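PDB 6F1D: complement C1r subcomponent from Homo sapiens, which is, in its complete form, a serine protease of the C1 complex that cleaves and activates C1s, an early step of the classical complement pathway. Local coordinates for residues A[15-18]-A[19-22]. Numbering follows the deposited sequence.
With NA (sodium ion), chain C.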
ATOM      1  N   ILE A  15      -5.633  -5.924  -0.969  1.00 20.63           N
ATOM      2  CA  ILE A  15      -5.521  -4.651  -1.665  1.00 18.72           C
ATOM      3  C   ILE A  15      -4.280  -4.756  -2.533  1.00 18.42           C
ATOM      4  O   ILE A  15      -3.246  -5.215  -2.049  1.00 17.73           O
ATOM      5  CB  ILE A  15      -5.369  -3.485  -0.661  1.00 17.83           C
ATOM      6  CG1 ILE A  15      -6.439  -3.595   0.440  1.00 18.15           C
ATOM      7  CG2 ILE A  15      -5.351  -2.149  -1.413  1.00 18.77           C
ATOM      8  CD1 ILE A  15      -6.431  -2.437   1.424  1.00 20.60           C
ATOM      9  N   SER A  16      -4.362  -4.326  -3.796  1.00 19.31           N
ATOM     10  CA  SER A  16      -3.153  -4.386  -4.607  1.00 19.27           C
ATOM     11  C   SER A  16      -3.103  -3.197  -5.561  1.00 24.15           C
ATOM     12  O   SER A  16      -4.107  -2.528  -5.817  1.00 22.92           O
ATOM     13  CB  SER A  16      -3.075  -5.720  -5.365  1.00 21.76           C
ATOM     14  OG  SER A  16      -4.190  -5.870  -6.239  1.00 29.47           O
ATOM     15  N   SER A  17      -1.920  -2.955  -6.101  1.00 14.18           N
ATOM     16  CA  SER A  17      -1.776  -1.983  -7.166  1.00 17.08           C
ATOM     17  C   SER A  17      -2.486  -2.450  -8.445  1.00 18.07           C
ATOM     18  O   SER A  17      -2.713  -3.633  -8.677  1.00 18.93           O
ATOM     19  CB  SER A  17      -0.295  -1.730  -7.457  1.00 19.82           C
ATOM     20  OG  SER A  17       0.406  -2.942  -7.656  1.00 19.93           O
ATOM     21  N   LEU A  18      -2.808  -1.482  -9.303  1.00 18.95           N
ATOM     22  CA  LEU A  18      -3.527  -1.781 -10.535  1.00 20.48           C
ATOM     23  C   LEU A  18      -2.748  -2.756 -11.422  1.00 22.78           C
ATOM     24  O   LEU A  18      -1.544  -2.593 -11.640  1.00 20.36           O
ATOM     25  CB  LEU A  18      -3.777  -0.489 -11.287  1.00 26.04           C
ATOM     26  CG  LEU A  18      -4.919   0.359 -10.728  1.00 33.00           C
ATOM     27  CD1 LEU A  18      -4.897   1.723 -11.402  1.00 34.21           C
ATOM     28  CD2 LEU A  18      -6.270  -0.341 -10.930  1.00 35.89           C
ATOM     29  N   GLU A  19      -3.436  -3.782 -11.908  1.00 21.77           N
ATOM     30  CA  GLU A  19      -2.879  -4.776 -12.823  1.00 26.04           C
ATOM     31  C   GLU A  19      -1.824  -5.678 -12.170  1.00 27.10           C
ATOM     32  O   GLU A  19      -1.070  -6.357 -12.872  1.00 35.63           O
ATOM     33  CB  GLU A  19      -2.306  -4.111 -14.094  1.00 27.11           C
ATOM     34  CG  GLU A  19      -3.370  -3.486 -14.947  1.00 45.71           C
ATOM     35  CD  GLU A  19      -4.188  -4.551 -15.618  1.00 78.98           C
ATOM     36  OE1 GLU A  19      -5.078  -5.145 -14.953  1.00 90.37           O
ATOM     37  OE2 GLU A  19      -3.931  -4.836 -16.816  1.00 83.62           O
ATOM     38  N   TYR A  20      -1.754  -5.730 -10.853  1.00 18.80           N
ATOM     39  CA  TYR A  20      -0.823  -6.663 -10.198  1.00 17.80           C
ATOM     40  C   TYR A  20      -1.097  -8.097 -10.663  1.00 19.00           C
ATOM     41  O   TYR A  20      -2.262  -8.517 -10.682  1.00 20.41           O
ATOM     42  CB  TYR A  20      -1.019  -6.558  -8.692  1.00 18.66           C
ATOM     43  CG  TYR A  20      -0.142  -7.457  -7.860  1.00 16.82           C
ATOM     44  CD1 TYR A  20       1.104  -7.020  -7.422  1.00 16.38           C
ATOM     45  CD2 TYR A  20      -0.567  -8.748  -7.508  1.00 17.01           C
ATOM     46  CE1 TYR A  20       1.896  -7.847  -6.629  1.00 19.77           C
ATOM     47  CE2 TYR A  20       0.245  -9.582  -6.742  1.00 24.45           C
ATOM     48  CZ  TYR A  20       1.454  -9.102  -6.286  1.00 23.68           C
ATOM     49  OH  TYR A  20       2.287  -9.887  -5.516  1.00 21.40           O
ATOM     50  N   PRO A  21      -0.050  -8.913 -10.975  1.00 22.09           N
ATOM     51  CA  PRO A  21       1.371  -8.637 -10.754  1.00 29.79           C
ATOM     52  C   PRO A  21       2.059  -8.217 -12.028  1.00 31.34           C
ATOM     53  O   PRO A  21       3.281  -8.389 -12.198  1.00 23.24           O
ATOM     54  CB  PRO A  21       1.911  -9.982 -10.273  1.00 27.90           C
ATOM     55  CG  PRO A  21       1.105 -10.979 -11.109  1.00 27.45           C
ATOM     56  CD  PRO A  21      -0.248 -10.307 -11.423  1.00 32.03           C
ATOM     57  N   ARG A  22       1.268  -7.683 -12.945  1.00 23.84           N
ATOM     58  CA  ARG A  22       1.808  -7.068 -14.143  1.00 25.30           C
ATOM     59  C   ARG A  22       2.037  -5.583 -13.833  1.00 34.53           C
ATOM     60  O   ARG A  22       1.693  -5.093 -12.751  1.00 37.39           O
ATOM     61  CB  ARG A  22       0.877  -7.292 -15.336  1.00 23.29           C
ATOM     62  CG  ARG A  22       0.340  -8.707 -15.437  1.00 24.53           C
ATOM     63  CD  ARG A  22      -0.506  -8.917 -16.647  1.00 31.78           C
ATOM     64  NE  ARG A  22      -1.718  -8.098 -16.621  1.00 34.50           N
ATOM     65  CZ  ARG A  22      -2.758  -8.328 -15.827  1.00 44.67           C
ATOM     66  NH1 ARG A  22      -2.746  -9.342 -14.969  1.00 44.89           N
ATOM     67  NH2 ARG A  22      -3.808  -7.523 -15.875  1.00 37.72           N
TER
HETATM   68 NA    NA C 301       0.588  -3.559 -10.379  1.00 25.19          NA
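With chi1 of Ser-17 at 51°, OG lies between its own backbone N and carbonyl carbon, while chi1 of Tyr-20 at 180° sets CG opposite the backbone N; with the turn folding the chain back, OG comes into van der Waals contact with Tyr-20 CB at 4.0 Å. Serine suits the spot because its short arm reaches two partners at once: OG binds the sodium ion at 2.8 Å and also hydrogen-bonds to the backbone N of Trp-108. The second protein ligand is a main-chain oxygen, Leu-18 O, 2.7 Å from the ion. That carbonyl is presented by a type II beta turn from Ser-17 to Tyr-20, closed by Tyr-20 N to Ser-17 O at 3.2 Å, the donor lying well above the carbonyl plane. Glu-19 takes the third position with a positive phi of 69°, at the price of a close approach, 3.0 Å, between its CB and Leu-18 O. The turn follows edge strand 13-16 of the CUB beta-sandwich and lies at the surface, where a charged side chain is easily accommodated. A second reversal overlaps the first: the cis peptide before Pro-21 gives a type VI turn, in which Arg-22 N bonds to Glu-19 O. Cis geometry also brings CB of Pro-21 3.8 Å above the centre of the Tyr-20 ring, a common pairing of aromatic and cis-proline. Beyond the ring, Tyr-20 OH reaches Pro-49 O. Because Glu-19 bends at chi2, Arg-22 NH2 sits between the carboxylate oxygens, a salt bridge across this second turn with a weak bond to OE2. Ser-16 adds a lighter touch, its CB 4.0 Å from CB of Tyr-20, and Leu-18 lays its aliphatic side chain against Cys-3 and Pro-25, on the far side of its backbone from the ion.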